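Local coordinates for protein EmGH1 (Erythrobacter marinus, PDB 5Z87) that probably hydrolyses beta-glucosidic bonds as a glycoside hydrolase of family 3, at residues 129-134 with 163-168; 159-164 with 410-415; 230-235 with 266-271; 275-280 with 294-299. All coordinates share one frame; numbering follows the deposited sequence.

Contact 1 of 4, residues 129-134 with 163-168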
# COMPACT_ATOMS: atom_id res chain seq x y z
N GLU A 129 -7.93 26.42 19.00
CA GLU A 129 -9.20 25.77 18.67
C GLU A 129 -9.04 25.04 17.34
O GLU A 129 -7.99 25.10 16.70
CB GLU A 129 -10.34 26.80 18.63
CG GLU A 129 -10.55 27.54 19.97
CD GLU A 129 -11.20 26.68 21.03
OE1 GLU A 129 -11.19 27.08 22.22
OE2 GLU A 129 -11.73 25.59 20.70
N GLU A 130 -10.08 24.30 16.94
CA GLU A 130 -10.10 23.61 15.66
C GLU A 130 -10.93 24.43 14.68
O GLU A 130 -12.01 24.90 15.03
CB GLU A 130 -10.69 22.20 15.77
CG GLU A 130 -10.01 21.33 16.79
CD GLU A 130 -8.69 20.76 16.31
OE1 GLU A 130 -8.03 20.05 17.10
OE2 GLU A 130 -8.30 21.02 15.15
N CYS A 131 -10.42 24.59 13.46
CA CYS A 131 -11.04 25.40 12.41
C CYS A 131 -11.03 24.66 11.08
O CYS A 131 -10.71 25.24 10.04
CB CYS A 131 -10.32 26.73 12.26
SG CYS A 131 -10.50 27.83 13.69
N LEU A 132 -11.39 23.37 11.08
CA LEU A 132 -11.28 22.56 9.87
C LEU A 132 -12.16 23.10 8.75
O LEU A 132 -11.72 23.24 7.61
CB LEU A 132 -11.65 21.11 10.18
CG LEU A 132 -11.56 20.09 9.04
CD1 LEU A 132 -10.15 19.98 8.49
CD2 LEU A 132 -12.03 18.74 9.53
N HIS A 133 -13.42 23.38 9.06
CA HIS A 133 -14.40 23.86 8.08
C HIS A 133 -15.30 24.88 8.77
O HIS A 133 -16.53 24.82 8.70
CB HIS A 133 -15.19 22.69 7.50
CG HIS A 133 -15.96 21.92 8.52
ND1 HIS A 133 -17.26 22.23 8.86
CD2 HIS A 133 -15.60 20.90 9.33
CE1 HIS A 133 -17.67 21.41 9.81
NE2 HIS A 133 -16.68 20.59 10.12
N GLY A 134 -14.66 25.83 9.44
CA GLY A 134 -15.30 26.70 10.41
C GLY A 134 -14.82 26.38 11.82
O GLY A 134 -14.19 25.36 12.09
N GLU A 163 -11.37 33.46 6.17
CA GLU A 163 -11.42 34.80 6.74
C GLU A 163 -12.60 34.92 7.70
O GLU A 163 -12.45 35.41 8.83
CB GLU A 163 -11.50 35.84 5.62
CG GLU A 163 -11.46 37.30 6.08
CD GLU A 163 -11.77 38.25 4.94
OE1 GLU A 163 -12.96 38.47 4.68
OE2 GLU A 163 -10.82 38.75 4.29
N ALA A 164 -13.78 34.44 7.29
CA ALA A 164 -14.94 34.45 8.18
C ALA A 164 -14.69 33.59 9.41
O ALA A 164 -15.05 33.97 10.53
CB ALA A 164 -16.19 33.96 7.45
N THR A 165 -14.05 32.43 9.21
CA THR A 165 -13.77 31.54 10.33
C THR A 165 -12.80 32.18 11.32
O THR A 165 -12.95 32.03 12.54
CB THR A 165 -13.19 30.21 9.82
OG1 THR A 165 -14.15 29.56 8.97
CG2 THR A 165 -12.84 29.31 10.98
N ALA A 166 -11.78 32.88 10.81
CA ALA A 166 -10.82 33.53 11.69
C ALA A 166 -11.49 34.62 12.54
O ALA A 166 -11.23 34.72 13.75
CB ALA A 166 -9.66 34.10 10.87
N LYS A 167 -12.36 35.43 11.92
CA LYS A 167 -13.11 36.45 12.65
C LYS A 167 -13.85 35.84 13.82
O LYS A 167 -13.78 36.35 14.95
CB LYS A 167 -14.11 37.14 11.73
CG LYS A 167 -13.54 38.17 10.80
CD LYS A 167 -14.64 38.70 9.88
CE LYS A 167 -14.06 39.61 8.81
NZ LYS A 167 -15.07 39.96 7.78
N GLU A 168 -14.58 34.75 13.57
CA GLU A 168 -15.37 34.12 14.61
C GLU A 168 -14.46 33.57 15.71
O GLU A 168 -14.80 33.65 16.90
CB GLU A 168 -16.26 33.02 14.02
CG GLU A 168 -17.25 33.51 12.95
CD GLU A 168 -18.39 32.54 12.64
OE1 GLU A 168 -18.57 31.51 13.35
OE2 GLU A 168 -19.13 32.82 11.66
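T165 pushes its methyl group into a bend of the loop 129-134, between C131 and G134, in the TIM-barrel domain. This loop leaves the C-terminal end of barrel strand 126-129, and T165 sits on helix 155-171, so the contact seats a post-strand loop on a barrel helix. The tight part lies around two atoms. T165 CG2 comes within 3.6 Å of both G134 CA and G134 C, and its other flank meets C131 CB at 3.8 Å. T165 OG1 is 3.4 Å from G134 CA, but its hydrogen bond goes back along the helix to V161 O; with chi1 at -61° the hydroxyl stands beside the backbone N, which leaves the methyl to face the loop. The backbones come close here, G134 CA and T165 CA being 5.1 Å apart, and G134 has phi 110°, psi 166°, backbone angles at which a side chain would collide with the carbonyl O of H133. By contrast, the helix side carrying E163 and K167 is partly exposed and lies well away from the loop. Replacing T165 with a serine would probably leave a gap between C131 and G134, since the missing methyl is the group that touches both. At the upstream edge of the bend, C131 SG lies beside its own backbone N and 3.9 Å from T165 CG2.

Contact 2 of 4, residues 159-164 with 410-415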
# COMPACT_ATOMS: atom_id res chain seq x y z
N ARG A 159 -10.53 31.26 0.60
CA ARG A 159 -9.92 32.32 1.39
C ARG A 159 -10.98 33.09 2.18
O ARG A 159 -10.78 33.38 3.37
CB ARG A 159 -9.13 33.26 0.47
CG ARG A 159 -8.29 34.28 1.23
CD ARG A 159 -8.01 35.53 0.41
NE ARG A 159 -9.24 36.26 0.07
CZ ARG A 159 -9.97 36.98 0.92
NH1 ARG A 159 -9.63 37.09 2.21
NH2 ARG A 159 -11.07 37.59 0.49
N GLN A 160 -12.11 33.41 1.54
CA GLN A 160 -13.21 34.08 2.23
C GLN A 160 -13.78 33.23 3.35
O GLN A 160 -14.11 33.75 4.43
CB GLN A 160 -14.32 34.42 1.23
CG GLN A 160 -13.97 35.43 0.18
CD GLN A 160 -15.02 35.48 -0.91
OE1 GLN A 160 -14.70 35.55 -2.09
NE2 GLN A 160 -16.29 35.41 -0.52
N VAL A 161 -13.94 31.93 3.12
CA VAL A 161 -14.52 31.07 4.14
C VAL A 161 -13.66 31.09 5.40
O VAL A 161 -14.18 31.13 6.53
CB VAL A 161 -14.69 29.64 3.61
CG1 VAL A 161 -14.66 28.63 4.77
CG2 VAL A 161 -15.99 29.53 2.85
N PHE A 162 -12.34 31.08 5.23
CA PHE A 162 -11.48 31.03 6.40
C PHE A 162 -11.17 32.41 6.96
O PHE A 162 -10.82 32.51 8.13
CB PHE A 162 -10.22 30.21 6.06
CG PHE A 162 -10.52 28.74 5.99
CD1 PHE A 162 -10.63 27.99 7.15
CD2 PHE A 162 -10.81 28.13 4.78
CE1 PHE A 162 -10.96 26.64 7.10
CE2 PHE A 162 -11.15 26.77 4.72
CZ PHE A 162 -11.21 26.03 5.89
N GLU A 163 -11.37 33.46 6.17
CA GLU A 163 -11.42 34.80 6.74
C GLU A 163 -12.60 34.92 7.70
O GLU A 163 -12.45 35.41 8.83
CB GLU A 163 -11.50 35.84 5.62
CG GLU A 163 -11.46 37.30 6.08
CD GLU A 163 -11.77 38.25 4.94
OE1 GLU A 163 -12.96 38.47 4.68
OE2 GLU A 163 -10.82 38.75 4.29
N ALA A 164 -13.78 34.44 7.29
CA ALA A 164 -14.94 34.45 8.18
C ALA A 164 -14.69 33.59 9.41
O ALA A 164 -15.05 33.97 10.53
CB ALA A 164 -16.19 33.96 7.45
N ARG A 410 -23.81 28.88 2.22
CA ARG A 410 -24.71 28.43 1.16
C ARG A 410 -24.04 28.49 -0.20
O ARG A 410 -24.06 27.51 -0.97
CB ARG A 410 -25.98 29.28 1.18
CG ARG A 410 -26.79 29.23 -0.09
CD ARG A 410 -27.95 28.30 0.09
NE ARG A 410 -29.24 28.99 0.08
CZ ARG A 410 -30.15 28.83 -0.87
NH1 ARG A 410 -29.91 28.00 -1.89
NH2 ARG A 410 -31.31 29.48 -0.81
N ARG A 411 -23.41 29.62 -0.53
CA ARG A 411 -22.78 29.76 -1.84
C ARG A 411 -21.64 28.76 -2.03
O ARG A 411 -21.42 28.28 -3.15
CB ARG A 411 -22.27 31.19 -2.03
CG ARG A 411 -23.32 32.15 -2.58
CD ARG A 411 -22.69 33.34 -3.32
NE ARG A 411 -21.55 33.91 -2.59
CZ ARG A 411 -20.35 34.16 -3.11
NH1 ARG A 411 -20.10 33.88 -4.40
NH2 ARG A 411 -19.38 34.68 -2.35
N MET A 412 -20.90 28.44 -0.97
CA MET A 412 -19.81 27.48 -1.11
C MET A 412 -20.36 26.10 -1.48
O MET A 412 -19.86 25.46 -2.41
CB MET A 412 -18.99 27.41 0.18
CG MET A 412 -17.70 26.61 0.05
SD MET A 412 -16.59 27.18 -1.27
CE MET A 412 -15.25 27.90 -0.37
N ALA A 413 -21.42 25.66 -0.79
CA ALA A 413 -22.06 24.40 -1.14
C ALA A 413 -22.54 24.39 -2.60
O ALA A 413 -22.32 23.40 -3.32
CB ALA A 413 -23.22 24.13 -0.19
N GLU A 414 -23.16 25.49 -3.05
CA GLU A 414 -23.61 25.59 -4.45
C GLU A 414 -22.45 25.42 -5.44
O GLU A 414 -22.67 24.97 -6.58
CB GLU A 414 -24.33 26.93 -4.69
CG GLU A 414 -25.63 27.09 -3.86
CD GLU A 414 -26.36 28.43 -4.06
OE1 GLU A 414 -25.74 29.41 -4.52
OE2 GLU A 414 -27.57 28.49 -3.74
N GLU A 415 -21.23 25.78 -5.05
CA GLU A 415 -20.08 25.64 -5.94
C GLU A 415 -19.42 24.27 -5.83
O GLU A 415 -18.61 23.93 -6.70
CB GLU A 415 -19.02 26.71 -5.64
CG GLU A 415 -19.45 28.15 -5.87
CD GLU A 415 -19.38 28.56 -7.33
OE1 GLU A 415 -18.48 28.08 -8.05
OE2 GLU A 415 -20.22 29.37 -7.76
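E415 OE1, about one turn beyond the M412 that meets V161, is gripped by three groups: R154 NH1 and K730 NZ through salt bridges and Q704 NE2 through a hydrogen bond. Such a cluster of donors would be expected to keep this carboxylate ionised. Across the contact itself no hydrogen bond forms, and two side-chain pairs link the segments. The buried pair is apolar: M412 CE reaches V161 CG2 at 3.7 Å, the two side chains running at about a right angle. M412 gets there by sending CG anti to its backbone N (chi1 -170°) and then folding at chi2 and chi3, which leaves the terminal methyl to make the touch. The valine is used on two sides, because V161 CG1 rests 3.8 Å above the ring plane of F162, toward the rim. Nearer to solvent, Q160 and R411 cross obliquely, their amide and guanidinium planes 24° apart. Q160 NE2 lies at the edge of the guanidinium, 3.7 Å from R411 NH2; as both atoms are donors, this is proximity without a bond. Within the first helix, R159 NH1 makes a salt bridge of 2.9 Å to E163 OE2, straight at the donor (164°) but from above the carboxylate plane; R227 NH1 also pairs with that oxygen. Helix 403-416, which leads into strand 418-422, packs between barrel helix 155-171, where M157 and V158 extend the methionine packing, and helix 607-615 of the family 3 C-terminal domain, a helix-helix packing that joins barrel to that domain.

Contact 3 of 4, residues 230-235 with 266-271. With EDO (1,2-ethanediol), chain K.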
# COMPACT_ATOMS: atom_id res chain seq x y z
N THR A 230 -2.28 29.71 11.99
CA THR A 230 -2.48 28.35 11.49
C THR A 230 -1.38 27.43 12.00
O THR A 230 -0.22 27.85 12.14
CB THR A 230 -2.48 28.31 9.96
OG1 THR A 230 -1.28 28.93 9.47
CG2 THR A 230 -3.67 29.05 9.40
N SER A 231 -1.73 26.18 12.27
CA SER A 231 -0.76 25.11 12.51
C SER A 231 -1.01 24.01 11.47
O SER A 231 -1.83 23.11 11.67
CB SER A 231 -0.86 24.55 13.93
OG SER A 231 -1.12 25.58 14.86
N VAL A 232 -0.31 24.08 10.34
CA VAL A 232 -0.57 23.13 9.26
C VAL A 232 -0.15 21.73 9.71
O VAL A 232 0.89 21.55 10.36
CB VAL A 232 0.15 23.57 7.98
CG1 VAL A 232 -0.48 24.86 7.46
CG2 VAL A 232 1.63 23.81 8.26
N LYS A 233 -0.98 20.74 9.39
CA LYS A 233 -0.82 19.39 9.90
C LYS A 233 -1.20 18.41 8.80
O LYS A 233 -1.85 18.79 7.82
CB LYS A 233 -1.67 19.20 11.16
CG LYS A 233 -3.16 19.35 10.90
CD LYS A 233 -3.97 19.16 12.16
CE LYS A 233 -5.45 18.94 11.82
NZ LYS A 233 -6.37 19.09 13.01
N HIS A 234 -0.77 17.14 8.91
CA HIS A 234 0.13 16.62 9.94
C HIS A 234 1.47 16.22 9.33
O HIS A 234 1.52 15.32 8.50
CB HIS A 234 -0.50 15.41 10.63
CG HIS A 234 -1.92 15.61 11.05
ND1 HIS A 234 -2.97 15.66 10.16
CD2 HIS A 234 -2.47 15.74 12.29
CE1 HIS A 234 -4.10 15.82 10.82
NE2 HIS A 234 -3.83 15.87 12.11
N PHE A 235 2.55 16.88 9.78
CA PHE A 235 3.88 16.81 9.17
C PHE A 235 4.57 15.49 9.50
O PHE A 235 4.90 15.26 10.67
CB PHE A 235 4.71 17.98 9.71
CG PHE A 235 5.85 18.39 8.84
CD1 PHE A 235 5.65 18.79 7.54
CD2 PHE A 235 7.14 18.43 9.37
CE1 PHE A 235 6.71 19.21 6.75
CE2 PHE A 235 8.22 18.84 8.59
CZ PHE A 235 8.01 19.24 7.28
N ARG A 266 5.41 23.04 2.08
CA ARG A 266 6.41 24.01 1.65
C ARG A 266 5.76 25.33 1.26
O ARG A 266 6.26 26.40 1.62
CB ARG A 266 7.24 23.46 0.49
CG ARG A 266 8.37 24.40 0.08
CD ARG A 266 9.20 23.81 -1.05
NE ARG A 266 10.28 24.72 -1.45
CZ ARG A 266 11.58 24.43 -1.38
NH1 ARG A 266 11.99 23.25 -0.94
NH2 ARG A 266 12.48 25.34 -1.77
N ALA A 267 4.64 25.27 0.54
CA ALA A 267 3.95 26.49 0.15
C ALA A 267 3.35 27.21 1.35
O ALA A 267 3.45 28.43 1.46
CB ALA A 267 2.87 26.17 -0.89
N ALA A 268 2.69 26.46 2.25
CA ALA A 268 2.14 27.05 3.46
C ALA A 268 3.22 27.75 4.29
O ALA A 268 2.99 28.84 4.83
CB ALA A 268 1.47 25.97 4.31
N ILE A 269 4.39 27.13 4.40
CA ILE A 269 5.43 27.63 5.29
C ILE A 269 6.19 28.78 4.64
O ILE A 269 6.30 29.87 5.21
CB ILE A 269 6.38 26.48 5.69
CG1 ILE A 269 5.66 25.48 6.59
CG2 ILE A 269 7.62 27.03 6.36
CD1 ILE A 269 5.39 25.98 8.00
N THR A 270 6.70 28.58 3.41
CA THR A 270 7.59 29.55 2.78
C THR A 270 6.88 30.59 1.93
O THR A 270 7.51 31.58 1.56
CB THR A 270 8.61 28.86 1.86
OG1 THR A 270 7.93 28.36 0.70
CG2 THR A 270 9.36 27.73 2.57
N GLU A 271 5.61 30.40 1.57
CA GLU A 271 4.92 31.39 0.75
C GLU A 271 3.79 32.09 1.49
O GLU A 271 3.71 33.32 1.47
CB GLU A 271 4.36 30.76 -0.54
CG GLU A 271 5.38 30.21 -1.53
CD GLU A 271 4.70 29.44 -2.68
OE1 GLU A 271 3.59 29.84 -3.09
OE2 GLU A 271 5.26 28.44 -3.16
C1 EDO K . 15.71 22.81 -0.64
O1 EDO K . 16.76 21.88 -0.95
C2 EDO K . 16.17 24.20 -1.05
O2 EDO K . 15.73 24.51 -2.38
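V232 CA and A268 CA, 7.5 Å apart, mark the closest approach of the backbones where helix 263-270 lies over barrel strand 229-235. V232 carries the strand side of the contact, and each of its methyl branches has its own partner. CG1, anti to the carbonyl carbon (chi1 -68°), meets A268 CB at 3.9 Å; V232 CG2 faces I269 CD1 more loosely, at 4.3 Å. The small A268 side chain is consistent with the close approach of the helix here, whereas I269 reaches in with only the end of its chain. No polar bond crosses between the segments. Within the helix, R266 O accepts from T270 N at 2.9 Å and from T270 OG1 at 2.7 Å, the two donors coming from opposite faces of the carbonyl plane. R266 leaves the helix with its CB directed away from the strand and its chain extended to NE, and NH2 makes a weak hydrogen bond to O2 of a 1,2-ethanediol, probably a crystallisation additive. The next two strand residues, K233 and H234, are joined by a cis peptide bond and belong to the pocket that holds dithiothreitol, so the strand packs its helix immediately before delivering pocket groups. Strand 229-235, helix 263-270 and strand 276-279 form a beta-alpha-beta crossover: the two strands are parallel neighbours in the barrel sheet, and L277 of the second one touches both V232 and I269.

Contact 4 of 4, residues 275-280 with 294-299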
# COMPACT_ATOMS: atom_id res chain seq x y z
N ILE A 275 2.37 30.33 10.72
CA ILE A 275 3.17 30.56 11.92
C ILE A 275 3.44 29.25 12.65
O ILE A 275 4.50 29.08 13.26
CB ILE A 275 2.43 31.58 12.82
CG1 ILE A 275 2.42 32.97 12.20
CG2 ILE A 275 3.04 31.66 14.22
CD1 ILE A 275 1.52 33.95 12.96
N GLY A 276 2.49 28.31 12.61
CA GLY A 276 2.62 27.05 13.30
C GLY A 276 2.60 25.86 12.35
O GLY A 276 2.26 25.98 11.16
N LEU A 277 2.95 24.71 12.90
CA LEU A 277 2.98 23.44 12.18
C LEU A 277 2.84 22.34 13.22
O LEU A 277 3.45 22.42 14.29
CB LEU A 277 4.27 23.27 11.38
CG LEU A 277 4.53 21.90 10.74
CD1 LEU A 277 5.18 22.10 9.39
CD2 LEU A 277 5.43 21.03 11.62
N MET A 278 2.04 21.31 12.90
CA MET A 278 1.87 20.15 13.78
C MET A 278 2.41 18.89 13.13
O MET A 278 2.23 18.67 11.93
CB MET A 278 0.39 19.95 14.16
CG MET A 278 0.12 18.74 15.04
SD MET A 278 -1.65 18.51 15.33
CE MET A 278 -2.02 19.83 16.47
N ALA A 279 3.07 18.04 13.92
CA ALA A 279 3.69 16.82 13.43
C ALA A 279 2.68 15.67 13.44
O ALA A 279 1.58 15.77 13.98
CB ALA A 279 4.91 16.46 14.28
N SER A 280 3.09 14.55 12.85
CA SER A 280 2.21 13.41 12.58
C SER A 280 2.32 12.31 13.63
O SER A 280 3.39 12.06 14.19
CB SER A 280 2.54 12.84 11.19
OG SER A 280 1.96 11.56 11.00
N HIS A 294 15.48 14.95 10.58
CA HIS A 294 15.55 15.32 9.17
C HIS A 294 14.34 16.16 8.75
O HIS A 294 14.47 17.18 8.06
CB HIS A 294 15.65 14.06 8.30
CG HIS A 294 15.39 14.31 6.85
ND1 HIS A 294 16.27 14.98 6.04
CD2 HIS A 294 14.33 13.97 6.06
CE1 HIS A 294 15.78 15.05 4.81
NE2 HIS A 294 14.60 14.44 4.80
N LEU A 295 13.14 15.73 9.15
CA LEU A 295 11.92 16.44 8.76
C LEU A 295 11.77 17.74 9.54
O LEU A 295 11.59 18.82 8.96
CB LEU A 295 10.71 15.53 8.97
CG LEU A 295 9.58 15.47 7.95
CD1 LEU A 295 10.10 15.65 6.54
CD2 LEU A 295 8.82 14.13 8.09
N LEU A 296 11.81 17.66 10.88
CA LEU A 296 11.52 18.79 11.76
C LEU A 296 12.65 19.82 11.82
O LEU A 296 12.41 20.96 12.23
CB LEU A 296 11.21 18.29 13.17
CG LEU A 296 9.93 17.46 13.31
CD1 LEU A 296 9.69 16.98 14.74
CD2 LEU A 296 8.73 18.26 12.82
N ASN A 297 13.87 19.47 11.42
CA ASN A 297 14.97 20.42 11.47
C ASN A 297 15.60 20.67 10.10
O ASN A 297 15.59 21.81 9.63
CB ASN A 297 16.05 19.94 12.44
CG ASN A 297 17.21 20.91 12.53
OD1 ASN A 297 17.12 21.93 13.21
ND2 ASN A 297 18.30 20.62 11.81
N ASP A 298 16.16 19.64 9.47
CA ASP A 298 16.91 19.84 8.23
C ASP A 298 16.03 20.44 7.14
O ASP A 298 16.43 21.39 6.46
CB ASP A 298 17.52 18.52 7.76
CG ASP A 298 18.48 17.92 8.78
OD1 ASP A 298 18.60 18.48 9.89
OD2 ASP A 298 19.11 16.89 8.46
N VAL A 299 14.83 19.89 6.96
CA VAL A 299 13.93 20.40 5.93
C VAL A 299 13.21 21.66 6.41
O VAL A 299 13.21 22.69 5.72
CB VAL A 299 12.93 19.31 5.51
CG1 VAL A 299 11.77 19.93 4.76
CG2 VAL A 299 13.62 18.24 4.66
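L296 CD2 is the point of contact between 294-299 and the strand, standing equally far, 4.5 Å, from L277 CD2 and from A279 CB. The helix reaches it from H294, which opens a wider pi-type turn. L295 follows, its N bonded to D292 OD1 and its side chain laid against F235 rather than the strand 275-280. L296 then leans inward: with chi1 at -66° and chi2 at 179°, CD1 continues the chain in extended form and the branch CD2 is set before L277 and A279. These two residues, two apart on the strand with M278 between them turned away, both direct their CB toward the helix, and the methyl is placed across from the pair. A little beyond van der Waals contact, this is a light apolar touch, with 76 Å² buried in all. N297 comes next, its ND2 giving a straight hydrogen bond of 2.9 Å to D298 OD1 (165°), met nearly end-on to the C-O bond. V299 closes the wide turn, its N bonded to H294 O at 2.9 Å. Helix 293-303 so covers the barrel strand 276-279, which runs between parallel strands 229-235 and 309-311; F235 of the former also packs on L295 and L296.

In the fold
All of contacts 1, 3 and 4, and the first segment of contact 2, belong to the TIM-barrel domain; contact 2 ties it to helix 403-416. Contacts 1 and 2 share helix 155-171, their centres 11 Å apart, and touch where C131 O lies 3.3 Å from F162 CE1. Contacts 3 and 4, 9 Å apart between centres, are joined through the sheet: T230 O to G276 N and V232 O to M278 N, each 2.8 Å, are probable hydrogen bonds. Contacts 1 and 3 both carry pocket residues: E130 OE2 and K233 NZ form a long, weak ion pair of 3.5 Å, and E130, K233 and H234 all bond the dithiothreitol, probably a crystallisation additive. Contacts 2 and 4 lie farthest apart, about 29 Å between centres.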